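Local atomic coordinates of protein ElaA (Escherichia coli, PDB entry 5Z6N), a protein that probably acts as a GNAT-family N-acetyltransferase, moving an acetyl group from acetyl coenzyme A to an amino group of its substrate. Residues L21-C25 against D38-D43; D42-N48 against Y62-K67; D47-I51 against T102-W107; P111-G115 against F129-T133. All coordinates share one frame; numbering follows the deposited sequence.

Overall arrangement
Contact 1 comes first along the chain: helix 14-31 turns back through a loop, and D38-D43 returns to lie against L21-C25. The same loop runs on into contact 2, which shares D42 and D43 and sets D42-N48 against strand 59-67. Contact 3 starts from the end of that segment, sharing D47 and N48, but reaches much further, to the C-terminal end of helix 91-106, so its loop overlaps that of contact 2. Contact 4 follows in series, bringing strand 129-131 back towards strand 112-117, its centre about 22 Å from that of contact 1, on the opposite side of the chain's centre. Together they tie two helices and the loop D38-N48 to the mixed sheet of the GNAT fold.

Contact 1 of 4, residues L21-C25 against D38-D43; sequences LQLRC and DIDGDD
R24 holds D43 end-on, NH2 to OD1 at 2.7 Å and NH1 to OD2 at 3.1 Å, and so joins helix 14-31 of the GNAT fold to the loop after it through a salt-bridge network. The guanidinium and the D43 carboxylate are twisted by 42°; OD2 is met on its syn side, whereas OD1 is approached from above the carboxylate plane. Along its other edge the arginine takes D38 side-on: NE reaches OD1 at 3.3 Å, and NH1 bonds to the backbone O of D38 at 3.0 Å from above the carbonyl plane. Here the two charged planes stand 84° apart. A bend at chi3 (65°) carries the guanidinium round to both acidic residues. D38 OD1 is held more strongly by R79, and D43 OD2 also bonds to Y18 OH of the second subunit, so the network borders the dimer interface. A leucine in place of R24 has no guanidinium to offer, and D43 would probably be left with R64 alone for positive charge, the loop less firmly tied to the helix. L21 covers one face of the guanidinium with CD2, over its centre. That same methyl meets I39 CG1 at 3.7 Å, the two side chains crossing at about a right angle.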
# COMPACT_ATOMS: atom_id res chain seq x y z
N LEU B 21 -0.18 5.78 0.32
CA LEU B 21 -0.56 4.41 0.64
C LEU B 21 0.09 3.96 1.94
O LEU B 21 -0.52 3.22 2.73
CB LEU B 21 -0.17 3.47 -0.50
CG LEU B 21 -0.75 3.78 -1.88
CD1 LEU B 21 -0.08 2.92 -2.94
CD2 LEU B 21 -2.25 3.56 -1.88
N GLN B 22 1.33 4.40 2.19
CA GLN B 22 2.00 4.06 3.44
C GLN B 22 1.29 4.67 4.64
O GLN B 22 1.19 4.04 5.70
CB GLN B 22 3.45 4.54 3.38
CG GLN B 22 4.11 4.79 4.72
CD GLN B 22 5.51 5.38 4.58
OE1 GLN B 22 6.49 4.64 4.50
NE2 GLN B 22 5.60 6.70 4.54
N LEU B 23 0.78 5.89 4.48
CA LEU B 23 0.01 6.53 5.54
C LEU B 23 -1.39 5.93 5.65
O LEU B 23 -1.92 5.80 6.75
CB LEU B 23 -0.04 8.04 5.29
CG LEU B 23 -0.61 9.03 6.29
CD1 LEU B 23 -2.09 9.21 6.02
CD2 LEU B 23 -0.35 8.61 7.73
N ARG B 24 -1.98 5.54 4.51
CA ARG B 24 -3.26 4.83 4.55
C ARG B 24 -3.12 3.48 5.22
O ARG B 24 -3.95 3.09 6.05
CB ARG B 24 -3.82 4.68 3.14
CG ARG B 24 -4.66 5.84 2.66
CD ARG B 24 -4.60 5.97 1.15
NE ARG B 24 -5.19 4.81 0.48
CZ ARG B 24 -5.46 4.77 -0.82
NH1 ARG B 24 -6.00 3.67 -1.34
NH2 ARG B 24 -5.21 5.81 -1.59
N CYS B 25 -2.06 2.74 4.88
CA CYS B 25 -1.79 1.47 5.54
C CYS B 25 -1.59 1.67 7.04
O CYS B 25 -2.14 0.93 7.86
CB CYS B 25 -0.55 0.82 4.92
SG CYS B 25 -0.23 -0.87 5.44
N ASP B 38 -6.51 -2.23 1.16
CA ASP B 38 -6.50 -0.77 1.09
C ASP B 38 -6.19 -0.28 -0.32
O ASP B 38 -6.67 0.79 -0.73
CB ASP B 38 -5.49 -0.20 2.08
CG ASP B 38 -5.26 1.29 1.88
OD1 ASP B 38 -6.25 2.05 1.90
OD2 ASP B 38 -4.09 1.69 1.68
N ILE B 39 -5.40 -1.03 -1.07
CA ILE B 39 -4.95 -0.64 -2.40
C ILE B 39 -5.87 -1.37 -3.39
O ILE B 39 -5.62 -2.51 -3.77
CB ILE B 39 -3.48 -0.95 -2.61
CG1 ILE B 39 -2.63 -0.15 -1.61
CG2 ILE B 39 -3.04 -0.64 -4.02
CD1 ILE B 39 -1.33 -0.82 -1.23
N ASP B 40 -6.94 -0.69 -3.80
CA ASP B 40 -8.05 -1.33 -4.49
C ASP B 40 -8.14 -0.98 -5.97
O ASP B 40 -9.06 -1.46 -6.64
CB ASP B 40 -9.37 -0.96 -3.80
CG ASP B 40 -9.58 0.54 -3.68
OD1 ASP B 40 -8.80 1.31 -4.28
OD2 ASP B 40 -10.53 0.95 -2.98
N GLY B 41 -7.24 -0.16 -6.50
CA GLY B 41 -7.29 0.21 -7.90
C GLY B 41 -7.84 1.60 -8.13
O GLY B 41 -7.37 2.33 -9.01
N ASP B 42 -8.83 1.99 -7.32
CA ASP B 42 -9.57 3.24 -7.50
C ASP B 42 -8.69 4.49 -7.50
O ASP B 42 -9.20 5.60 -7.69
CB ASP B 42 -10.65 3.36 -6.42
CG ASP B 42 -11.63 2.22 -6.45
OD1 ASP B 42 -11.59 1.41 -7.41
OD2 ASP B 42 -12.44 2.11 -5.51
N ASP B 43 -7.39 4.35 -7.29
CA ASP B 43 -6.53 5.52 -7.16
C ASP B 43 -5.99 6.07 -8.47
O ASP B 43 -5.82 7.29 -8.59
CB ASP B 43 -5.36 5.18 -6.23
CG ASP B 43 -5.81 4.87 -4.82
OD1 ASP B 43 -6.22 5.82 -4.11
OD2 ASP B 43 -5.77 3.69 -4.42

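Contact 2 of 4, residues D42-N48 against Y62-K67; sequences DDLTGDN and YARILK
With CG opposite its carbonyl carbon (chi1 -67°), N48 swings its amide against strand 59-67 at K67, while R64, extended from CG to NE, stretches out from that strand to D42 and D43. The amide is used at both ends: OD1 accepts the backbone N of K67 at 2.6 Å in a nearly straight bond (173° at the hydrogen), and ND2 donates to D42 O at 3.1 Å, closing the loop on itself. Between these residues the chain makes a type II' turn from T45 to N48, with G46 at positive phi. L66 lies over the amide, its CD2 3.7 Å from N48 ND2.

R64 donates NH1 to D43 OD1 at 3.0 Å. The oxygen lies in the guanidinium plane, but the donor comes from above the carboxylate plane, and R24 holds the same oxygen. D42 lays CB over one face, 3.7 Å from R64 NH1; its OD2 makes only a long charge pairing with NH2, whose firmer partner is D40. D42, D43 and R64 form a salt-bridge network, joined through D43 to R24; the two arginines probably stabilise the shared D43 carboxylate, and the network is likely to pin D42-N48 to strand 59-67.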
# COMPACT_ATOMS: atom_id res chain seq x y z
N ASP B 42 -8.83 1.99 -7.32
CA ASP B 42 -9.57 3.24 -7.50
C ASP B 42 -8.69 4.49 -7.50
O ASP B 42 -9.20 5.60 -7.69
CB ASP B 42 -10.65 3.36 -6.42
CG ASP B 42 -11.63 2.22 -6.45
OD1 ASP B 42 -11.59 1.41 -7.41
OD2 ASP B 42 -12.44 2.11 -5.51
N ASP B 43 -7.39 4.35 -7.29
CA ASP B 43 -6.53 5.52 -7.16
C ASP B 43 -5.99 6.07 -8.47
O ASP B 43 -5.82 7.29 -8.59
CB ASP B 43 -5.36 5.18 -6.23
CG ASP B 43 -5.81 4.87 -4.82
OD1 ASP B 43 -6.22 5.82 -4.11
OD2 ASP B 43 -5.77 3.69 -4.42
N LEU B 44 -5.74 5.22 -9.47
CA LEU B 44 -5.19 5.72 -10.72
C LEU B 44 -6.17 5.33 -11.81
O LEU B 44 -5.90 4.41 -12.60
CB LEU B 44 -3.82 5.11 -10.99
CG LEU B 44 -2.77 5.34 -9.91
CD1 LEU B 44 -2.35 4.02 -9.34
CD2 LEU B 44 -1.59 6.09 -10.49
N THR B 45 -7.30 6.03 -11.89
CA THR B 45 -8.25 5.78 -12.96
C THR B 45 -9.21 6.96 -13.00
O THR B 45 -9.48 7.60 -11.98
CB THR B 45 -9.04 4.46 -12.90
OG1 THR B 45 -9.61 4.18 -14.19
CG2 THR B 45 -10.15 4.53 -11.87
N GLY B 46 -9.68 7.27 -14.21
CA GLY B 46 -10.70 8.28 -14.43
C GLY B 46 -10.28 9.70 -14.12
O GLY B 46 -9.15 10.10 -14.43
N ASP B 47 -11.19 10.47 -13.53
CA ASP B 47 -10.94 11.85 -13.12
C ASP B 47 -10.71 11.96 -11.62
O ASP B 47 -11.03 12.99 -11.01
CB ASP B 47 -12.10 12.75 -13.54
CG ASP B 47 -11.64 14.08 -14.10
OD1 ASP B 47 -10.57 14.11 -14.75
OD2 ASP B 47 -12.35 15.09 -13.91
N ASN B 48 -10.15 10.92 -11.01
CA ASN B 48 -10.04 10.85 -9.56
C ASN B 48 -8.81 11.61 -9.08
O ASN B 48 -7.74 11.53 -9.69
CB ASN B 48 -9.98 9.40 -9.10
CG ASN B 48 -11.28 8.66 -9.34
OD1 ASN B 48 -12.32 9.28 -9.54
ND2 ASN B 48 -11.23 7.34 -9.31
N TYR B 62 -4.72 13.51 4.40
CA TYR B 62 -4.99 12.91 3.11
C TYR B 62 -6.48 12.64 2.95
O TYR B 62 -7.17 12.32 3.92
CB TYR B 62 -4.21 11.60 2.92
CG TYR B 62 -4.61 10.82 1.68
CD1 TYR B 62 -3.98 11.05 0.48
CD2 TYR B 62 -5.62 9.86 1.72
CE1 TYR B 62 -4.33 10.37 -0.66
CE2 TYR B 62 -5.98 9.18 0.59
CZ TYR B 62 -5.33 9.43 -0.60
OH TYR B 62 -5.67 8.75 -1.74
N ALA B 63 -6.96 12.76 1.71
CA ALA B 63 -8.28 12.31 1.32
C ALA B 63 -8.30 12.13 -0.19
O ALA B 63 -7.61 12.84 -0.92
CB ALA B 63 -9.37 13.29 1.76
N ARG B 64 -9.08 11.15 -0.65
CA ARG B 64 -9.22 10.89 -2.08
C ARG B 64 -10.67 11.07 -2.51
O ARG B 64 -11.60 10.95 -1.70
CB ARG B 64 -8.73 9.48 -2.45
CG ARG B 64 -9.84 8.45 -2.60
CD ARG B 64 -9.28 7.08 -3.01
NE ARG B 64 -10.19 6.01 -2.65
CZ ARG B 64 -9.94 4.73 -2.85
NH1 ARG B 64 -8.79 4.35 -3.41
NH2 ARG B 64 -10.82 3.80 -2.49
N ILE B 65 -10.83 11.37 -3.79
CA ILE B 65 -12.11 11.76 -4.36
C ILE B 65 -12.38 10.87 -5.57
O ILE B 65 -11.60 10.87 -6.53
CB ILE B 65 -12.10 13.24 -4.78
CG1 ILE B 65 -11.72 14.14 -3.60
CG2 ILE B 65 -13.44 13.63 -5.35
CD1 ILE B 65 -11.51 15.57 -3.99
N LEU B 66 -13.48 10.13 -5.53
CA LEU B 66 -13.87 9.27 -6.63
C LEU B 66 -14.94 9.95 -7.47
O LEU B 66 -15.95 10.44 -6.94
CB LEU B 66 -14.38 7.92 -6.12
CG LEU B 66 -13.46 7.20 -5.12
CD1 LEU B 66 -14.05 5.88 -4.69
CD2 LEU B 66 -12.07 7.01 -5.68
N LYS B 67 -14.71 10.01 -8.78
CA LYS B 67 -15.68 10.52 -9.75
C LYS B 67 -16.02 9.34 -10.65
O LYS B 67 -15.34 9.08 -11.65
CB LYS B 67 -15.13 11.72 -10.53
CG LYS B 67 -16.06 12.19 -11.63
CD LYS B 67 -17.41 12.63 -11.06
CE LYS B 67 -18.48 12.65 -12.13
NZ LYS B 67 -19.41 11.48 -12.01

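Contact 3 of 4, residues D47-I51 against T102-W107; sequences DNRHI and TCTHHW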
# COMPACT_ATOMS: atom_id res chain seq x y z
N ASP B 47 -11.19 10.47 -13.53
CA ASP B 47 -10.94 11.85 -13.12
C ASP B 47 -10.71 11.96 -11.62
O ASP B 47 -11.03 12.99 -11.01
CB ASP B 47 -12.10 12.75 -13.54
CG ASP B 47 -11.64 14.08 -14.10
OD1 ASP B 47 -10.57 14.11 -14.75
OD2 ASP B 47 -12.35 15.09 -13.91
N ASN B 48 -10.15 10.92 -11.01
CA ASN B 48 -10.04 10.85 -9.56
C ASN B 48 -8.81 11.61 -9.08
O ASN B 48 -7.74 11.53 -9.69
CB ASN B 48 -9.98 9.40 -9.10
CG ASN B 48 -11.28 8.66 -9.34
OD1 ASN B 48 -12.32 9.28 -9.54
ND2 ASN B 48 -11.23 7.34 -9.31
N ARG B 49 -8.97 12.33 -7.97
CA ARG B 49 -7.96 13.23 -7.45
C ARG B 49 -7.59 12.81 -6.03
O ARG B 49 -8.34 12.11 -5.35
CB ARG B 49 -8.46 14.68 -7.43
CG ARG B 49 -9.36 15.05 -8.59
CD ARG B 49 -9.57 16.55 -8.69
NE ARG B 49 -8.36 17.29 -8.35
CZ ARG B 49 -7.54 17.80 -9.25
NH1 ARG B 49 -7.78 17.66 -10.54
NH2 ARG B 49 -6.45 18.46 -8.87
N HIS B 50 -6.42 13.26 -5.59
CA HIS B 50 -5.96 13.04 -4.23
C HIS B 50 -5.50 14.36 -3.61
O HIS B 50 -4.91 15.21 -4.30
CB HIS B 50 -4.80 12.02 -4.17
CG HIS B 50 -5.03 10.80 -5.01
ND1 HIS B 50 -4.94 10.80 -6.38
CD2 HIS B 50 -5.37 9.53 -4.65
CE1 HIS B 50 -5.20 9.59 -6.84
NE2 HIS B 50 -5.47 8.80 -5.81
N ILE B 51 -5.78 14.53 -2.32
CA ILE B 51 -5.44 15.73 -1.59
C ILE B 51 -4.52 15.33 -0.44
O ILE B 51 -4.85 14.43 0.34
CB ILE B 51 -6.71 16.46 -1.10
CG1 ILE B 51 -7.46 16.97 -2.32
CG2 ILE B 51 -6.35 17.60 -0.14
CD1 ILE B 51 -8.85 17.43 -2.07
N THR B 102 -12.58 21.31 -3.68
CA THR B 102 -12.20 20.57 -4.87
C THR B 102 -13.41 19.91 -5.52
O THR B 102 -13.57 19.97 -6.75
CB THR B 102 -11.13 19.53 -4.53
OG1 THR B 102 -9.98 20.19 -3.99
CG2 THR B 102 -10.72 18.75 -5.78
N CYS B 103 -14.27 19.27 -4.72
CA CYS B 103 -15.52 18.74 -5.24
C CYS B 103 -16.39 19.86 -5.82
O CYS B 103 -16.96 19.72 -6.90
CB CYS B 103 -16.28 18.00 -4.15
SG CYS B 103 -15.39 16.63 -3.38
N THR B 104 -16.50 20.97 -5.09
CA THR B 104 -17.25 22.13 -5.58
C THR B 104 -16.73 22.60 -6.93
O THR B 104 -17.48 22.69 -7.91
CB THR B 104 -17.19 23.26 -4.55
OG1 THR B 104 -18.02 22.95 -3.43
CG2 THR B 104 -17.64 24.57 -5.17
N HIS B 105 -15.43 22.89 -7.00
CA HIS B 105 -14.84 23.42 -8.22
C HIS B 105 -15.02 22.45 -9.38
O HIS B 105 -15.64 22.79 -10.40
CB HIS B 105 -13.36 23.73 -8.00
CG HIS B 105 -12.73 24.52 -9.10
ND1 HIS B 105 -11.47 25.07 -9.00
CD2 HIS B 105 -13.19 24.86 -10.33
CE1 HIS B 105 -11.17 25.70 -10.12
NE2 HIS B 105 -12.20 25.59 -10.94
N HIS B 106 -14.48 21.24 -9.25
CA HIS B 106 -14.41 20.33 -10.39
C HIS B 106 -15.80 19.91 -10.86
O HIS B 106 -16.10 19.96 -12.06
CB HIS B 106 -13.55 19.11 -10.05
CG HIS B 106 -12.11 19.28 -10.39
ND1 HIS B 106 -11.26 20.09 -9.66
CD2 HIS B 106 -11.37 18.77 -11.40
CE1 HIS B 106 -10.05 20.05 -10.20
NE2 HIS B 106 -10.09 19.27 -11.26
N TRP B 107 -16.67 19.51 -9.93
CA TRP B 107 -18.01 19.04 -10.27
C TRP B 107 -19.06 19.78 -9.45
O TRP B 107 -19.66 19.22 -8.53
CB TRP B 107 -18.13 17.54 -10.06
CG TRP B 107 -17.05 16.81 -10.77
CD1 TRP B 107 -16.99 16.53 -12.10
CD2 TRP B 107 -15.85 16.31 -10.19
NE1 TRP B 107 -15.82 15.86 -12.38
CE2 TRP B 107 -15.11 15.72 -11.23
CE3 TRP B 107 -15.34 16.30 -8.89
CZ2 TRP B 107 -13.87 15.12 -11.00
CZ3 TRP B 107 -14.11 15.71 -8.67
CH2 TRP B 107 -13.39 15.12 -9.72
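T102 OG1 meets I51 CD1 tip to tip at 3.5 Å while its polar needs are served from elsewhere, by a hydrogen bond with K98 O in its own helix and a weak one with D6. The other branch of the threonine, CG2, lies 3.8 Å from R49 NE. R49 sets its CD methylene over the H106 ring, 3.8 Å from the ring centroid and only 9° off the normal, a CH-pi contact. The bend at chi3 (37°) then turns the guanidinium across the imidazole, with H106 CE1 over one face of the guanidinium, toward its rim, and the two planes 38° apart. No hydrogen bond joins the two groups; the charge of R49 is answered by D6, paired with NE. An alanine in place of R49 would probably uncover the H106 face and leave D6 without its ionic mate.

W107, the first residue to leave helical geometry, turns its six-membered ring towards D47. The edge does the touching, with CZ2 3.3 Å from OD2 and CH2 3.4 Å from the backbone O of D47, the latter in the ring plane. Helix 91-106, which in GNAT enzymes follows the pyrophosphate-binding loop, thus packs on the sheet, the axes of segments 49-51 and 102-106 passing 11.4 Å apart. Strand 3-8 adds D6 on one flank, and strand 59-67 adds I65 and K67 on the other.

Contact 4 of 4, residues P111-G115 against F129-T133; sequences PVYLG and FIPVT
F129 pushes the end of its ring into the hollow between V112 and L114, two residues on the same face of strand 112-117. The ring corner does the filling: CE2 lies 3.7 Å from V112 CG1 and 3.6 Å from L114 CB, while CZ comes 3.8 Å from L114 CD1. Backbone also lines the hollow, V112 O standing 3.6 Å from F129 CE2. L114 crosses the phenylalanine at about a right angle, so it walls the pocket rather than running alongside the ring.

Y113 starts off from the other face. Its CB points away from 129-133, but with CG opposite the backbone N (chi1 -179°) the ring swings along the strand and returns to V132. There Y113 CE1 touches V132 CG2 at 3.8 Å, the methyl lying at the ring edge near its plane. This second bump is more open than the first, since V132 is exposed. No hydrogen bond crosses between the segments, and apolar shape carries the contact.

In the mixed GNAT sheet the two strands are not direct neighbours: strand 143-148 runs between them, bonding its backbone to V112 and L114 and offering M146 and R148 to F129. Helix 91-106 covers the F129 side, with M96 resting on both L114 and F129.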
# COMPACT_ATOMS: atom_id res chain seq x y z
N PRO B 111 -23.84 16.35 -5.83
CA PRO B 111 -23.64 16.20 -4.39
C PRO B 111 -22.43 15.34 -4.08
O PRO B 111 -21.80 14.75 -4.96
CB PRO B 111 -24.95 15.54 -3.92
CG PRO B 111 -25.79 15.32 -5.18
CD PRO B 111 -24.90 15.47 -6.35
N VAL B 112 -22.08 15.28 -2.80
CA VAL B 112 -20.88 14.60 -2.33
C VAL B 112 -21.30 13.52 -1.35
O VAL B 112 -21.93 13.82 -0.33
CB VAL B 112 -19.89 15.57 -1.68
CG1 VAL B 112 -18.96 14.81 -0.75
CG2 VAL B 112 -19.11 16.31 -2.74
N TYR B 113 -20.96 12.28 -1.63
CA TYR B 113 -21.21 11.21 -0.71
C TYR B 113 -19.95 10.92 0.10
O TYR B 113 -18.88 11.12 -0.38
CB TYR B 113 -21.66 9.95 -1.44
CG TYR B 113 -21.95 8.80 -0.52
CD1 TYR B 113 -23.17 8.67 0.06
CD2 TYR B 113 -20.98 7.87 -0.21
CE1 TYR B 113 -23.43 7.65 0.92
CE2 TYR B 113 -21.24 6.86 0.66
CZ TYR B 113 -22.46 6.75 1.21
OH TYR B 113 -22.75 5.76 2.06
N LEU B 114 -20.11 10.40 1.30
CA LEU B 114 -18.99 10.06 2.10
C LEU B 114 -19.29 8.95 3.09
O LEU B 114 -20.23 8.99 3.84
CB LEU B 114 -18.48 11.30 2.81
CG LEU B 114 -17.41 11.32 3.89
CD1 LEU B 114 -16.84 12.71 3.98
CD2 LEU B 114 -17.97 10.90 5.23
N GLY B 115 -18.48 7.92 3.08
CA GLY B 115 -18.68 6.84 4.00
C GLY B 115 -17.94 7.19 5.25
O GLY B 115 -16.85 7.66 5.19
N PHE B 129 -23.02 17.63 5.66
CA PHE B 129 -23.48 16.27 5.43
C PHE B 129 -24.65 15.94 6.35
O PHE B 129 -24.76 16.46 7.46
CB PHE B 129 -22.35 15.27 5.69
CG PHE B 129 -21.22 15.34 4.70
CD1 PHE B 129 -20.22 16.29 4.83
CD2 PHE B 129 -21.15 14.45 3.64
CE1 PHE B 129 -19.18 16.36 3.92
CE2 PHE B 129 -20.11 14.51 2.73
CZ PHE B 129 -19.13 15.47 2.87
N ILE B 130 -25.53 15.07 5.87
CA ILE B 130 -26.57 14.49 6.71
C ILE B 130 -26.60 12.99 6.46
O ILE B 130 -26.34 12.55 5.33
CB ILE B 130 -27.94 15.14 6.46
CG1 ILE B 130 -28.22 15.28 4.96
CG2 ILE B 130 -28.03 16.49 7.16
CD1 ILE B 130 -29.60 15.84 4.63
N PRO B 131 -26.87 12.18 7.48
CA PRO B 131 -27.03 10.74 7.26
C PRO B 131 -28.04 10.44 6.16
O PRO B 131 -29.15 10.98 6.14
CB PRO B 131 -27.51 10.22 8.62
CG PRO B 131 -27.86 11.46 9.43
CD PRO B 131 -26.96 12.53 8.90
N VAL B 132 -27.64 9.58 5.23
CA VAL B 132 -28.52 9.05 4.19
C VAL B 132 -28.62 7.53 4.29
O VAL B 132 -28.86 6.86 3.29
CB VAL B 132 -28.04 9.48 2.79
CG1 VAL B 132 -28.20 10.97 2.61
CG2 VAL B 132 -26.59 9.08 2.57
N THR B 133 -28.47 6.99 5.49
CA THR B 133 -28.21 5.57 5.66
C THR B 133 -28.59 5.19 7.09
O THR B 133 -28.71 6.06 7.96
CB THR B 133 -26.74 5.28 5.33
OG1 THR B 133 -26.55 5.33 3.91
CG2 THR B 133 -26.26 3.94 5.83